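Local coordinates for DUF1254 domain-containing protein (Vibrio parahaemolyticus, PDB 3U07) that is of unknown function, a probably exported bacterial protein that pairs a DUF1254 region with a DUF1214 region, at residues A[82-87]-A[163-168]; A[98-103]-A[184-189]. The protein carries 2 engineered substitutions. All coordinates share one frame; numbering follows the deposited sequence.

Contact 1: A[82-87]-A[163-168]; sequences TLHLMG and KLMGRI
Met165 carries CG anti to its backbone N (chi1 167°) and then bends at chi2 (81°), which lays its selenium, the SE of a selenomethionine, beside the side chain of Met86; the two run next to each other, pointing the same way, with Met86 CG 3.5 Å from Met165 SE. Beyond the selenium, Met165 CE rests 3.7 Å from His84 CB, while SE lies oblique to the His84 ring, 5.0 Å from its centroid. Unbranched, pliable methionine suits this face, since it can follow the outline of both neighbours. At the start of the strand, Thr82 lies obliquely across Arg167, its OG1 meeting the aliphatic CB, CG and CD as the guanidinium leads away.

Beneath these side chains the strands form an antiparallel ladder of six backbone hydrogen bonds. Leu85 and Gly166 make one hydrogen-bonded pair, in which Gly166 N reaches Leu85 O at 2.7 Å. Between such pairs CA-H groups also meet carbonyls, as where His84 CA lies 3.1 Å from Gly166 O. The other face is apolar: Leu83 rests on Ala179, Leu85 on Met183 and Ile168 on both, all from helix 173-183.

Strand 82-90 is one of the two outermost strands of a four-stranded antiparallel sheet; strand 161-169 lies inside it, bonded on its far side to strand 109-115 through Met114, His112 and Ile110.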
loop_
_atom_site.group_PDB
_atom_site.type_symbol
_atom_site.label_atom_id
_atom_site.label_comp_id
_atom_site.label_asym_id
_atom_site.label_seq_id
_atom_site.Cartn_x
_atom_site.Cartn_y
_atom_site.Cartn_z
ATOM N N THR A 82 -13.340 -1.523 -1.913
ATOM C CA THR A 82 -12.962 -1.725 -3.306
ATOM C C THR A 82 -12.611 -3.137 -3.768
ATOM O O THR A 82 -12.293 -4.009 -2.962
ATOM C CB THR A 82 -11.753 -0.820 -3.648
ATOM O OG1 THR A 82 -10.699 -1.052 -2.701
ATOM C CG2 THR A 82 -12.145 0.651 -3.594
ATOM N N LEU A 83 -12.683 -3.340 -5.084
ATOM C CA LEU A 83 -12.313 -4.609 -5.714
ATOM C C LEU A 83 -10.848 -4.360 -6.090
ATOM O O LEU A 83 -10.425 -3.205 -6.167
ATOM C CB LEU A 83 -13.137 -4.851 -6.979
ATOM C CG LEU A 83 -14.659 -4.837 -6.847
ATOM C CD1 LEU A 83 -15.273 -4.919 -8.235
ATOM C CD2 LEU A 83 -15.126 -5.991 -5.974
ATOM N N HIS A 84 -10.071 -5.405 -6.344
ATOM C CA HIS A 84 -8.669 -5.175 -6.663
ATOM C C HIS A 84 -8.080 -5.993 -7.800
ATOM O O HIS A 84 -8.564 -7.074 -8.137
ATOM C CB HIS A 84 -7.799 -5.412 -5.421
ATOM C CG HIS A 84 -7.471 -6.856 -5.184
ATOM N ND1 HIS A 84 -8.309 -7.712 -4.502
ATOM C CD2 HIS A 84 -6.425 -7.610 -5.603
ATOM C CE1 HIS A 84 -7.795 -8.930 -4.510
ATOM N NE2 HIS A 84 -6.652 -8.896 -5.174
ATOM N N LEU A 85 -7.019 -5.441 -8.379
ATOM C CA LEU A 85 -6.259 -6.081 -9.440
ATOM C C LEU A 85 -4.804 -5.971 -8.981
ATOM O O LEU A 85 -4.366 -4.905 -8.540
ATOM C CB LEU A 85 -6.439 -5.357 -10.776
ATOM C CG LEU A 85 -7.669 -5.690 -11.618
ATOM C CD1 LEU A 85 -7.554 -4.977 -12.957
ATOM C CD2 LEU A 85 -7.770 -7.197 -11.833
HETATM N N MSE A 86 -4.063 -7.070 -9.062
HETATM C CA MSE A 86 -2.670 -7.070 -8.637
HETATM C C MSE A 86 -1.761 -7.728 -9.654
HETATM O O MSE A 86 -2.190 -8.563 -10.449
HETATM C CB MSE A 86 -2.506 -7.809 -7.307
HETATM C CG MSE A 86 -3.212 -7.179 -6.125
HETATM SE SE MSE A 86 -3.050 -8.312 -4.571
HETATM C CE MSE A 86 -3.607 -9.968 -5.381
ATOM N N GLY A 87 -0.493 -7.345 -9.610
ATOM C CA GLY A 87 0.474 -7.919 -10.514
ATOM C C GLY A 87 1.837 -7.316 -10.281
ATOM O O GLY A 87 2.018 -6.464 -9.409
ATOM N N LYS A 163 5.747 -3.302 -8.188
ATOM C CA LYS A 163 4.500 -3.904 -7.734
ATOM C C LYS A 163 3.320 -3.039 -8.160
ATOM O O LYS A 163 3.314 -1.829 -7.947
ATOM C CB LYS A 163 4.534 -4.085 -6.212
ATOM C CG LYS A 163 3.268 -4.699 -5.601
ATOM C CD LYS A 163 3.530 -5.160 -4.169
ATOM C CE LYS A 163 2.240 -5.404 -3.388
ATOM N NZ LYS A 163 1.174 -6.069 -4.192
ATOM N N LEU A 164 2.326 -3.669 -8.778
ATOM C CA LEU A 164 1.147 -2.955 -9.245
ATOM C C LEU A 164 -0.109 -3.386 -8.505
ATOM O O LEU A 164 -0.339 -4.577 -8.297
ATOM C CB LEU A 164 0.953 -3.189 -10.747
ATOM C CG LEU A 164 -0.264 -2.558 -11.439
ATOM C CD1 LEU A 164 -0.036 -2.536 -12.947
ATOM C CD2 LEU A 164 -1.535 -3.336 -11.103
HETATM N N MSE A 165 -0.917 -2.405 -8.113
HETATM C CA MSE A 165 -2.178 -2.659 -7.422
HETATM C C MSE A 165 -3.231 -1.694 -7.943
HETATM O O MSE A 165 -3.017 -0.484 -7.966
HETATM C CB MSE A 165 -2.023 -2.460 -5.908
HETATM C CG MSE A 165 -3.347 -2.395 -5.139
HETATM SE SE MSE A 165 -4.175 -4.104 -4.714
HETATM C CE MSE A 165 -5.405 -3.476 -3.355
ATOM N N GLY A 166 -4.360 -2.240 -8.377
ATOM C CA GLY A 166 -5.443 -1.410 -8.864
ATOM C C GLY A 166 -6.649 -1.618 -7.966
ATOM O O GLY A 166 -6.929 -2.741 -7.547
ATOM N N ARG A 167 -7.349 -0.537 -7.643
ATOM C CA ARG A 167 -8.535 -0.624 -6.795
ATOM C C ARG A 167 -9.684 0.110 -7.466
ATOM O O ARG A 167 -9.529 1.247 -7.910
ATOM C CB ARG A 167 -8.291 0.016 -5.425
ATOM C CG ARG A 167 -7.173 -0.601 -4.607
ATOM C CD ARG A 167 -7.008 0.147 -3.293
ATOM N NE ARG A 167 -5.814 -0.270 -2.562
ATOM C CZ ARG A 167 -5.545 0.074 -1.306
ATOM N NH1 ARG A 167 -6.390 0.842 -0.627
ATOM N NH2 ARG A 167 -4.428 -0.348 -0.727
ATOM N N ILE A 168 -10.835 -0.550 -7.535
ATOM C CA ILE A 168 -12.027 0.037 -8.127
ATOM C C ILE A 168 -13.199 -0.090 -7.150
ATOM O O ILE A 168 -13.589 -1.195 -6.778
ATOM C CB ILE A 168 -12.394 -0.657 -9.454
ATOM C CG1 ILE A 168 -11.249 -0.490 -10.460
ATOM C CG2 ILE A 168 -13.675 -0.055 -10.018
ATOM C CD1 ILE A 168 -11.454 -1.247 -11.763
#

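Contact 2: A[98-103]-A[184-189]; sequences VSVPDM and DQWNIR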
loop_
_atom_site.group_PDB
_atom_site.type_symbol
_atom_site.label_atom_id
_atom_site.label_comp_id
_atom_site.label_asym_id
_atom_site.label_seq_id
_atom_site.Cartn_x
_atom_site.Cartn_y
_atom_site.Cartn_z
ATOM N N VAL A 98 0.275 0.067 -19.085
ATOM C CA VAL A 98 -0.910 -0.374 -18.379
ATOM C C VAL A 98 -2.057 0.439 -18.953
ATOM O O VAL A 98 -2.012 1.674 -18.968
ATOM C CB VAL A 98 -0.782 -0.124 -16.863
ATOM C CG1 VAL A 98 -2.080 -0.515 -16.157
ATOM C CG2 VAL A 98 0.391 -0.934 -16.307
ATOM N N SER A 99 -3.068 -0.258 -19.457
ATOM C CA SER A 99 -4.226 0.400 -20.045
ATOM C C SER A 99 -5.365 0.474 -19.041
ATOM O O SER A 99 -5.737 -0.526 -18.424
ATOM C CB SER A 99 -4.703 -0.357 -21.291
ATOM O OG SER A 99 -3.688 -0.437 -22.274
ATOM N N VAL A 100 -5.904 1.678 -18.880
ATOM C CA VAL A 100 -7.015 1.927 -17.975
ATOM C C VAL A 100 -8.095 2.668 -18.758
ATOM O O VAL A 100 -7.848 3.744 -19.308
ATOM C CB VAL A 100 -6.565 2.786 -16.768
ATOM C CG1 VAL A 100 -7.766 3.165 -15.917
ATOM C CG2 VAL A 100 -5.564 2.003 -15.926
ATOM N N PRO A 101 -9.307 2.094 -18.827
ATOM C CA PRO A 101 -10.447 2.680 -19.543
ATOM C C PRO A 101 -11.036 3.878 -18.813
ATOM O O PRO A 101 -10.877 4.000 -17.601
ATOM C CB PRO A 101 -11.449 1.532 -19.583
ATOM C CG PRO A 101 -11.213 0.858 -18.252
ATOM C CD PRO A 101 -9.689 0.812 -18.201
ATOM N N ASP A 102 -11.699 4.770 -19.547
ATOM C CA ASP A 102 -12.357 5.892 -18.893
ATOM C C ASP A 102 -13.418 5.211 -18.016
ATOM O O ASP A 102 -14.071 4.250 -18.445
ATOM C CB ASP A 102 -13.019 6.825 -19.916
ATOM C CG ASP A 102 -12.005 7.681 -20.678
ATOM O OD1 ASP A 102 -10.819 7.702 -20.282
ATOM O OD2 ASP A 102 -12.395 8.341 -21.664
HETATM N N MSE A 103 -13.571 5.688 -16.786
HETATM C CA MSE A 103 -14.525 5.097 -15.849
HETATM C C MSE A 103 -15.795 5.928 -15.778
HETATM O O MSE A 103 -15.851 7.034 -16.318
HETATM C CB MSE A 103 -13.892 5.009 -14.457
HETATM C CG MSE A 103 -13.919 3.625 -13.808
HETATM SE SE MSE A 103 -12.509 2.453 -14.439
HETATM C CE MSE A 103 -11.012 3.621 -14.137
ATOM N N ASP A 184 -12.219 -5.467 -16.219
ATOM C CA ASP A 184 -11.904 -6.431 -17.263
ATOM C C ASP A 184 -11.204 -5.758 -18.428
ATOM O O ASP A 184 -10.505 -6.410 -19.206
ATOM C CB ASP A 184 -13.186 -7.115 -17.749
ATOM C CG ASP A 184 -13.668 -8.192 -16.797
ATOM O OD1 ASP A 184 -13.628 -7.970 -15.569
ATOM O OD2 ASP A 184 -14.097 -9.261 -17.276
ATOM N N GLN A 185 -11.392 -4.446 -18.540
ATOM C CA GLN A 185 -10.784 -3.685 -19.619
ATOM C C GLN A 185 -9.366 -3.218 -19.305
ATOM O O GLN A 185 -8.647 -2.768 -20.197
ATOM C CB GLN A 185 -11.684 -2.506 -19.990
ATOM C CG GLN A 185 -13.019 -2.964 -20.564
ATOM C CD GLN A 185 -13.889 -1.813 -21.008
ATOM O OE1 GLN A 185 -14.730 -1.324 -20.254
ATOM N NE2 GLN A 185 -13.679 -1.358 -22.237
ATOM N N TRP A 186 -8.965 -3.315 -18.040
ATOM C CA TRP A 186 -7.603 -2.947 -17.662
ATOM C C TRP A 186 -6.713 -3.967 -18.378
ATOM O O TRP A 186 -7.088 -5.130 -18.535
ATOM C CB TRP A 186 -7.416 -3.054 -16.148
ATOM C CG TRP A 186 -8.060 -1.943 -15.377
ATOM C CD1 TRP A 186 -9.315 -1.432 -15.563
ATOM C CD2 TRP A 186 -7.498 -1.229 -14.268
ATOM N NE1 TRP A 186 -9.569 -0.448 -14.635
ATOM C CE2 TRP A 186 -8.472 -0.307 -13.825
ATOM C CE3 TRP A 186 -6.268 -1.288 -13.598
ATOM C CZ2 TRP A 186 -8.251 0.559 -12.751
ATOM C CZ3 TRP A 186 -6.049 -0.425 -12.528
ATOM C CH2 TRP A 186 -7.039 0.482 -12.113
ATOM N N ASN A 187 -5.531 -3.546 -18.805
ATOM C CA ASN A 187 -4.652 -4.451 -19.532
ATOM C C ASN A 187 -3.199 -4.085 -19.277
ATOM O O ASN A 187 -2.904 -2.968 -18.856
ATOM C CB ASN A 187 -4.975 -4.340 -21.031
ATOM C CG ASN A 187 -4.394 -5.479 -21.854
ATOM O OD1 ASN A 187 -3.892 -6.460 -21.315
ATOM N ND2 ASN A 187 -4.475 -5.354 -23.172
ATOM N N ILE A 188 -2.303 -5.042 -19.497
ATOM C CA ILE A 188 -0.865 -4.823 -19.344
ATOM C C ILE A 188 -0.216 -5.380 -20.604
ATOM O O ILE A 188 -0.420 -6.542 -20.949
ATOM C CB ILE A 188 -0.259 -5.588 -18.153
ATOM C CG1 ILE A 188 -0.871 -5.111 -16.838
ATOM C CG2 ILE A 188 1.266 -5.388 -18.141
ATOM C CD1 ILE A 188 -0.441 -5.955 -15.652
ATOM N N ARG A 189 0.562 -4.551 -21.290
ATOM C CA ARG A 189 1.231 -4.975 -22.515
ATOM C C ARG A 189 2.640 -4.394 -22.600
ATOM O O ARG A 189 2.878 -3.266 -22.169
ATOM C CB ARG A 189 0.444 -4.496 -23.741
ATOM C CG ARG A 189 -0.852 -5.233 -24.029
ATOM C CD ARG A 189 -1.601 -4.551 -25.159
ATOM N NE ARG A 189 -2.241 -3.313 -24.717
ATOM C CZ ARG A 189 -2.842 -2.455 -25.533
ATOM N NH1 ARG A 189 -2.878 -2.697 -26.835
ATOM N NH2 ARG A 189 -3.418 -1.362 -25.048
HETATM O O HOH W 1 -1.801 -2.405 -21.959
#
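Val98 and Ser99 pair with Ile188 and Asn187 in a short antiparallel beta ladder, which joins strand 187-190 as an outermost strand to strand 96-100 of a mixed four-stranded sheet. The backbone bonds belong to the Ser99-Asn187 pair: Ser99 N gives to Asn187 O at 2.8 Å, and Asn187 N returns a bond to Ser99 O. Trp186 CA adds a CA-H...O contact to the same Ser99 carbonyl.

Apolar contacts gather round the indole of Trp186, a broad surface able to meet three residues at once. Val100 CG2 sits over one face, 4.0 Å from the six-membered ring centroid and only 7° off its normal, a CH-pi contact that a compact branched side chain makes well. Pro101, whose side chain crosses that of the tryptophan at about a right angle, sets CD 3.5 Å from Trp186 CD1. The selenomethionine Met103 brings SE to the indole edge, 4.1 Å from Trp186 NE1, a Met-aromatic contact; this buried N-H has no hydrogen-bond partner in the model.

Polar side-chain bonds converge on Ser99 OG, small enough to serve several partners, among them Gln135 OE1 on strand 134-140. The bend of Arg189 at chi3 (-75°) turns NE back toward the serine. A water donates to Ser99 OG and accepts from Arg189 NE, while Arg189 NH2 donates a hydrogen bond to Ser99 OG at 2.9 Å, the oxygen lying 2° out of the guanidinium plane.

Contacts 1 and 2 belong to two different sheets, yet their centres are only 12 Å apart and their side chains pack against each other. Trp186 does most of the bridging: Ile168 CD1 comes 3.5 Å from Trp186 NE1, Leu85 CD1 3.7 Å from Trp186 CB, and Gly166 CA 3.8 Å from Trp186 CZ3, where the absence of a glycine side chain leaves the backbone itself facing the indole. A second bridge runs from Leu164 CD1 to Val98 CG2 at 3.7 Å. Along the chain the segments alternate, strand 96-100 directly following strand 82-90, so the two pairings interlock within the DUF1254 range. The function is unknown, and neither contact can be tied to an active site or ligand.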